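Local coordinates for protein NUDIX hydrolase (Jonesia denitrificans, PDB 4KTB) that is of unknown function but is probably a Nudix hydrolase, possibly cleaving diadenosine tetraphosphate asymmetrically, at residues A[78-81]-A[82-85]; A[126-129]-A[130-133]; A[157-160]-A[161-164]. All coordinates share one frame; numbering follows the deposited sequence.

Interaction 1: A[78-81]-A[82-85]; sequences RVMY and HERV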
loop_
_atom_site.group_PDB
_atom_site.type_symbol
_atom_site.label_atom_id
_atom_site.label_comp_id
_atom_site.label_asym_id
_atom_site.label_seq_id
_atom_site.Cartn_x
_atom_site.Cartn_y
_atom_site.Cartn_z
ATOM N N ARG A 78 18.699 11.861 -4.347
ATOM C CA ARG A 78 17.785 12.852 -4.866
ATOM C C ARG A 78 17.174 12.378 -6.174
ATOM O O ARG A 78 17.786 11.601 -6.902
ATOM C CB ARG A 78 18.575 14.139 -5.090
ATOM C CG ARG A 78 17.747 15.377 -5.339
ATOM C CD ARG A 78 18.651 16.608 -5.392
ATOM N NE ARG A 78 19.516 16.623 -6.574
ATOM C CZ ARG A 78 19.166 17.142 -7.749
ATOM N NH1 ARG A 78 17.964 17.684 -7.907
ATOM N NH2 ARG A 78 20.014 17.114 -8.770
ATOM N N VAL A 79 15.959 12.815 -6.473
ATOM C CA VAL A 79 15.405 12.569 -7.801
ATOM C C VAL A 79 15.714 13.790 -8.645
ATOM O O VAL A 79 15.401 14.902 -8.243
ATOM C CB VAL A 79 13.895 12.367 -7.769
ATOM C CG1 VAL A 79 13.354 12.274 -9.202
ATOM C CG2 VAL A 79 13.553 11.100 -7.015
HETATM N N MSE A 80 16.331 13.598 -9.804
HETATM C CA MSE A 80 16.717 14.736 -10.622
HETATM C C MSE A 80 15.533 15.377 -11.338
HETATM O O MSE A 80 14.502 14.750 -11.565
HETATM C CB MSE A 80 17.761 14.335 -11.664
HETATM C CG MSE A 80 18.953 13.597 -11.096
HETATM SE SE MSE A 80 20.391 13.540 -12.384
HETATM C CE MSE A 80 19.299 13.175 -13.970
ATOM N N TYR A 81 15.707 16.641 -11.696
ATOM C CA TYR A 81 14.690 17.378 -12.408
ATOM C C TYR A 81 14.420 16.632 -13.699
ATOM O O TYR A 81 15.351 16.172 -14.357
ATOM C CB TYR A 81 15.180 18.792 -12.695
ATOM C CG TYR A 81 14.304 19.547 -13.656
ATOM C CD1 TYR A 81 13.122 20.124 -13.234
ATOM C CD2 TYR A 81 14.658 19.682 -14.988
ATOM C CE1 TYR A 81 12.313 20.816 -14.111
ATOM C CE2 TYR A 81 13.857 20.372 -15.874
ATOM C CZ TYR A 81 12.687 20.935 -15.429
ATOM O OH TYR A 81 11.884 21.625 -16.296
ATOM N N HIS A 82 13.141 16.479 -14.030
ATOM C CA HIS A 82 12.713 15.744 -15.216
ATOM C C HIS A 82 13.194 14.291 -15.236
ATOM O O HIS A 82 13.300 13.693 -16.299
ATOM C CB HIS A 82 13.167 16.473 -16.475
ATOM C CG HIS A 82 12.124 16.551 -17.540
ATOM N ND1 HIS A 82 11.745 15.456 -18.288
ATOM C CD2 HIS A 82 11.388 17.589 -17.995
ATOM C CE1 HIS A 82 10.819 15.821 -19.154
ATOM N NE2 HIS A 82 10.578 17.109 -19.000
ATOM N N GLU A 83 13.474 13.728 -14.061
ATOM C CA GLU A 83 13.812 12.315 -13.951
ATOM C C GLU A 83 12.658 11.614 -13.249
ATOM O O GLU A 83 12.281 12.023 -12.151
ATOM C CB GLU A 83 15.089 12.133 -13.127
ATOM C CG GLU A 83 15.279 10.738 -12.535
ATOM C CD GLU A 83 16.620 10.581 -11.825
ATOM O OE1 GLU A 83 16.837 11.232 -10.779
ATOM O OE2 GLU A 83 17.470 9.807 -12.312
ATOM N N ARG A 84 12.085 10.576 -13.859
ATOM C CA ARG A 84 11.047 9.791 -13.169
ATOM C C ARG A 84 11.582 9.115 -11.906
ATOM O O ARG A 84 12.753 8.785 -11.819
ATOM C CB ARG A 84 10.459 8.715 -14.076
ATOM C CG ARG A 84 9.756 9.255 -15.301
ATOM C CD ARG A 84 9.074 8.112 -16.048
ATOM N NE ARG A 84 9.996 6.996 -16.267
ATOM C CZ ARG A 84 9.646 5.787 -16.697
ATOM N NH1 ARG A 84 10.577 4.855 -16.848
ATOM N NH2 ARG A 84 8.378 5.510 -16.976
ATOM N N VAL A 85 10.709 8.900 -10.930
ATOM C CA VAL A 85 11.132 8.289 -9.675
ATOM C C VAL A 85 11.707 6.896 -9.882
ATOM O O VAL A 85 12.773 6.587 -9.367
ATOM C CB VAL A 85 9.970 8.233 -8.651
ATOM C CG1 VAL A 85 10.391 7.472 -7.386
ATOM C CG2 VAL A 85 9.533 9.631 -8.286
#
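His82 approaches one face of the Tyr81 ring, its imidazole turned edge-on and offset, with ring centroids 5.8 Å apart and planes at 68°. The same face receives a CH-pi contact from His82 CB, which lies 4.2 Å from the Tyr81 ring centroid, while Tyr81 CE2 lies at the edge of the His82 ring, near its plane. At the other end of this pair, the His82 ring belongs to a subunit interface: NE2 is hydrogen-bonded to Thr120 of the second subunit, and the ring meets Phe118 of that subunit edge-to-face.

The third flat group, the Glu83 carboxylate, turns back over the chain. With CG anti to the backbone N (chi1 160°) and the chain extended beyond it, OE1 reaches Met80 N at 2.6 Å, and the N-H...O angle of 174° makes this bond almost straight. The donor comes from the anti side of OE1, somewhat out of the carboxylate plane. A second bond, Glu83 N to Met80 O at 2.9 Å, closes a type II beta turn from Met80 to Glu83, with His82 taking the positive phi that such a turn needs at its third residue. Met80, a selenomethionine here, lays CG against Glu83 OE1 (3.2 Å), while Val79 CG1 sits 3.1 Å from Glu83 O. Val79 CG2 faces Val85 CG2 at 4.5 Å.

The loop joins strand 75-78 to helix 85-97, for which Arg84 is the N-cap residue. Glu83 OE2 forms a salt bridge with Arg91, with seven residues between them, as in the Glu-x7-Arg of the Nudix box, consistent with that loop-helix motif. One buried carboxylate thus ties the turn to the helix: one oxygen accepts from a backbone N-H, the other pairs with Arg91.

Interaction 2: A[126-129]-A[130-133]; sequences FYDD and RHHA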
loop_
_atom_site.group_PDB
_atom_site.type_symbol
_atom_site.label_atom_id
_atom_site.label_comp_id
_atom_site.label_asym_id
_atom_site.label_seq_id
_atom_site.Cartn_x
_atom_site.Cartn_y
_atom_site.Cartn_z
ATOM N N PHE A 126 13.118 11.230 11.197
ATOM C CA PHE A 126 14.170 11.345 10.207
ATOM C C PHE A 126 14.912 12.690 10.218
ATOM O O PHE A 126 14.320 13.756 10.394
ATOM C CB PHE A 126 13.587 11.023 8.834
ATOM C CG PHE A 126 12.851 9.727 8.800
ATOM C CD1 PHE A 126 13.522 8.531 9.018
ATOM C CD2 PHE A 126 11.488 9.692 8.563
ATOM C CE1 PHE A 126 12.840 7.309 8.988
ATOM C CE2 PHE A 126 10.803 8.480 8.536
ATOM C CZ PHE A 126 11.482 7.289 8.755
ATOM N N TYR A 127 16.220 12.613 10.022
ATOM C CA TYR A 127 17.077 13.767 10.184
ATOM C C TYR A 127 18.215 13.807 9.172
ATOM O O TYR A 127 18.884 12.808 8.921
ATOM C CB TYR A 127 17.647 13.788 11.596
ATOM C CG TYR A 127 18.777 14.773 11.759
ATOM C CD1 TYR A 127 18.526 16.137 11.825
ATOM C CD2 TYR A 127 20.096 14.342 11.840
ATOM C CE1 TYR A 127 19.558 17.057 11.975
ATOM C CE2 TYR A 127 21.136 15.248 11.988
ATOM C CZ TYR A 127 20.860 16.607 12.056
ATOM O OH TYR A 127 21.881 17.519 12.203
ATOM N N ASP A 128 18.428 14.986 8.600
ATOM C CA ASP A 128 19.527 15.223 7.682
ATOM C C ASP A 128 20.048 16.617 7.966
ATOM O O ASP A 128 19.279 17.568 8.060
ATOM C CB ASP A 128 19.030 15.136 6.241
ATOM C CG ASP A 128 20.155 15.001 5.244
ATOM O OD1 ASP A 128 21.089 15.847 5.243
ATOM O OD2 ASP A 128 20.112 14.022 4.473
ATOM N N ASP A 129 21.354 16.750 8.107
ATOM C CA ASP A 129 21.887 18.026 8.536
ATOM C C ASP A 129 22.025 19.005 7.376
ATOM O O ASP A 129 22.385 20.156 7.592
ATOM C CB ASP A 129 23.217 17.845 9.271
ATOM C CG ASP A 129 24.387 17.689 8.322
ATOM O OD1 ASP A 129 24.480 16.629 7.658
ATOM O OD2 ASP A 129 25.225 18.619 8.242
ATOM N N ARG A 130 21.723 18.573 6.154
ATOM C CA ARG A 130 21.905 19.451 4.998
ATOM C C ARG A 130 20.581 19.936 4.447
ATOM O O ARG A 130 20.499 21.008 3.853
ATOM C CB ARG A 130 22.649 18.737 3.861
ATOM C CG ARG A 130 23.710 17.750 4.285
ATOM C CD ARG A 130 23.990 16.752 3.169
ATOM N NE ARG A 130 23.066 15.613 3.179
ATOM C CZ ARG A 130 22.977 14.706 2.205
ATOM N NH1 ARG A 130 23.751 14.802 1.136
ATOM N NH2 ARG A 130 22.113 13.700 2.297
ATOM N N HIS A 131 19.540 19.142 4.623
ATOM C CA HIS A 131 18.331 19.416 3.891
ATOM C C HIS A 131 17.065 18.928 4.558
ATOM O O HIS A 131 17.103 18.207 5.554
ATOM C CB HIS A 131 18.433 18.821 2.478
ATOM C CG HIS A 131 18.714 17.346 2.448
ATOM N ND1 HIS A 131 19.786 16.811 1.766
ATOM C CD2 HIS A 131 18.052 16.294 2.983
ATOM C CE1 HIS A 131 19.775 15.495 1.889
ATOM N NE2 HIS A 131 18.731 15.152 2.617
ATOM N N HIS A 132 15.944 19.365 3.996
ATOM C CA HIS A 132 14.665 18.746 4.228
ATOM C C HIS A 132 14.440 17.874 3.011
ATOM O O HIS A 132 14.249 18.393 1.908
ATOM C CB HIS A 132 13.576 19.806 4.328
ATOM C CG HIS A 132 12.170 19.260 4.454
ATOM N ND1 HIS A 132 11.079 20.071 4.527
ATOM C CD2 HIS A 132 11.721 17.981 4.540
ATOM C CE1 HIS A 132 9.979 19.321 4.634
ATOM N NE2 HIS A 132 10.346 18.065 4.639
ATOM N N ALA A 133 14.486 16.557 3.214
ATOM C CA ALA A 133 14.218 15.610 2.145
ATOM C C ALA A 133 12.964 14.804 2.451
ATOM O O ALA A 133 12.786 14.273 3.550
ATOM C CB ALA A 133 15.395 14.696 1.901
#
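Asp128 and Arg130 form a salt bridge two residues apart in sequence. Arg130 presents its guanidinium side-on, one nitrogen to each carboxylate oxygen: NE donates to Asp128 OD1 at 2.9 Å and NH2 to Asp128 OD2 at 3.0 Å. Both bonds use the syn lone pairs, and the two planes are only 16° apart, which keeps the pair nearly flat. A bend at chi3 (-85°) folds the arginine chain back so that its NE edge meets the carboxylate.

The backbone supplies a further hydrogen bond. Arg130 N donates to Asp128 OD1 at 2.9 Å, meeting the anti lone pair, so OD1 accepts two donors from the same residue. A side-chain oxygen bonded to the N-H two residues ahead defines an Asx turn, and here it bends the chain just beyond the short strand 126-127. That strand pairs in parallel with strand 113-118, and the loop after it leads into strand 133-141. The backbone of Asp128 is itself bonded to Phe118, so the turn starts beside strand 113-118.

His131 meets Asp128 by van der Waals contact, not by a hydrogen bond. Asp128 CG lies 3.0 Å above the imidazole plane, toward the rim, and the carboxylate is inclined by 38° to the ring. Asp128 OD2 comes within 2.6 Å of His131 NE2, yet the angle is too poor for a hydrogen bond, because the oxygen stands well above the ring plane, beyond NE2, and not in line with an in-plane N-H. On the guanidinium of Arg130, His131 ND1 sits 3.6 Å above one face. Tyr41 of strand 39-49 packs against both Arg130 and His131.

Interaction 3: A[157-160]-A[161-164]; sequences WLTP and EEAC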
loop_
_atom_site.group_PDB
_atom_site.type_symbol
_atom_site.label_atom_id
_atom_site.label_comp_id
_atom_site.label_asym_id
_atom_site.label_seq_id
_atom_site.Cartn_x
_atom_site.Cartn_y
_atom_site.Cartn_z
ATOM N N TRP A 157 25.563 -8.231 3.476
ATOM C CA TRP A 157 24.302 -8.947 3.405
ATOM C C TRP A 157 24.023 -9.598 4.743
ATOM O O TRP A 157 24.794 -10.432 5.212
ATOM C CB TRP A 157 24.348 -9.991 2.303
ATOM C CG TRP A 157 24.401 -9.384 0.940
ATOM C CD1 TRP A 157 25.499 -9.242 0.144
ATOM C CD2 TRP A 157 23.307 -8.808 0.219
ATOM N NE1 TRP A 157 25.152 -8.628 -1.038
ATOM C CE2 TRP A 157 23.809 -8.346 -1.011
ATOM C CE3 TRP A 157 21.947 -8.639 0.493
ATOM C CZ2 TRP A 157 22.995 -7.734 -1.967
ATOM C CZ3 TRP A 157 21.148 -8.027 -0.449
ATOM C CH2 TRP A 157 21.669 -7.587 -1.666
ATOM N N LEU A 158 22.914 -9.208 5.352
ATOM C CA LEU A 158 22.584 -9.658 6.693
ATOM C C LEU A 158 21.187 -10.242 6.713
ATOM O O LEU A 158 20.320 -9.776 5.978
ATOM C CB LEU A 158 22.619 -8.469 7.636
ATOM C CG LEU A 158 23.893 -7.648 7.609
ATOM C CD1 LEU A 158 23.550 -6.211 7.918
ATOM C CD2 LEU A 158 24.861 -8.206 8.627
ATOM N N THR A 159 20.961 -11.252 7.555
ATOM C CA THR A 159 19.598 -11.711 7.799
ATOM C C THR A 159 18.945 -10.609 8.592
ATOM O O THR A 159 19.653 -9.786 9.177
ATOM C CB THR A 159 19.527 -13.010 8.633
ATOM O OG1 THR A 159 20.102 -12.782 9.924
ATOM C CG2 THR A 159 20.241 -14.129 7.946
ATOM N N PRO A 160 17.599 -10.579 8.605
ATOM C CA PRO A 160 16.853 -9.627 9.422
ATOM C C PRO A 160 17.375 -9.571 10.843
ATOM O O PRO A 160 17.602 -8.468 11.345
ATOM C CB PRO A 160 15.447 -10.210 9.402
ATOM C CG PRO A 160 15.327 -10.737 8.007
ATOM C CD PRO A 160 16.707 -11.274 7.656
ATOM N N GLU A 161 17.554 -10.725 11.476
ATOM C CA GLU A 161 18.128 -10.762 12.809
ATOM C C GLU A 161 19.410 -9.965 12.829
ATOM O O GLU A 161 19.583 -9.077 13.658
ATOM C CB GLU A 161 18.442 -12.199 13.221
ATOM C CG GLU A 161 17.302 -12.942 13.843
ATOM C CD GLU A 161 17.782 -14.060 14.738
ATOM O OE1 GLU A 161 17.825 -13.862 15.976
ATOM O OE2 GLU A 161 18.128 -15.131 14.201
ATOM N N GLU A 162 20.301 -10.291 11.898
ATOM C CA GLU A 162 21.618 -9.669 11.834
ATOM C C GLU A 162 21.503 -8.164 11.632
ATOM O O GLU A 162 22.115 -7.382 12.359
ATOM C CB GLU A 162 22.444 -10.309 10.714
ATOM C CG GLU A 162 22.891 -11.730 11.048
ATOM C CD GLU A 162 23.358 -12.506 9.832
ATOM O OE1 GLU A 162 23.491 -11.894 8.747
ATOM O OE2 GLU A 162 23.591 -13.730 9.965
ATOM N N ALA A 163 20.698 -7.775 10.648
ATOM C CA ALA A 163 20.488 -6.364 10.319
ATOM C C ALA A 163 19.934 -5.576 11.500
ATOM O O ALA A 163 20.204 -4.389 11.635
ATOM C CB ALA A 163 19.577 -6.220 9.104
ATOM N N CYS A 164 19.156 -6.231 12.355
ATOM C CA CYS A 164 18.581 -5.540 13.507
ATOM C C CYS A 164 19.421 -5.701 14.764
ATOM O O CYS A 164 18.952 -5.443 15.867
ATOM C CB CYS A 164 17.133 -5.966 13.752
ATOM S SG CYS A 164 16.003 -5.406 12.431
HETATM O O HOH W 1 24.005 -13.360 6.772
#
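A capping box starts the short helix 160-163, directly after strand 154-158, with Thr159 as N-cap and Glu162 three residues on. Its two bonds run in opposite directions. Glu162 N donates to Thr159 OG1 at 3.2 Å with an angle of 163°, and Thr159 N donates to Glu162 OE1 at 2.9 Å, approaching from well above the carboxylate plane, 63° out of it. Thr159 OG1 is set between its backbone N and carbonyl carbon (chi1 62°), a setting that aims the hydroxyl at the first turn. The carboxylate chain of Glu162, extended beyond CG, runs back alongside the threonine, its CG 3.2 Å from Thr159 OG1.

The helical bonds follow: Ala163 N to Thr159 O at 2.7 Å, and Cys164 N to Pro160 O at 2.9 Å. Outside the box, Leu158 CB packs against Ala163 CB at 4.1 Å, joining the residues just before the cap and four after it, the positions of a hydrophobic staple. Leu158 also touches Leu60 on strand 55-64, which carries this apolar patch into the sheet.

Replacing Thr159 with an alanine would probably leave Glu162 N without its cap and the start of the helix less firmly fixed. A water donates to Glu162 OE1 at 2.5 Å and makes a weak bond to Trp157 O. Two donors, one backbone N-H and one water, therefore serve a single carboxylate oxygen, and the negative charge of Glu162 beside the helix N-terminus is likely to be favourable to the helix dipole.

The three contacts come in series along one chain. Interactions 1 and 2 have centres 18 Å apart and nearest atoms about 7 Å apart, without touching; both pack against strand 39-49, the first leading into helix 85-97 and the second into strand 133-141. They meet across the assembly instead, where His132 ND1 of one subunit bonds His82 N of another. Interaction 3 lies on the opposite side of the chain's centre, 31 Å from interaction 1 and 26 Å from interaction 2 between centres, at the end of strand 154-158. Interactions 2 and 3 reach the same mixed sheet, at well-separated places, and interactions 1 and 2 lie at a subunit interface.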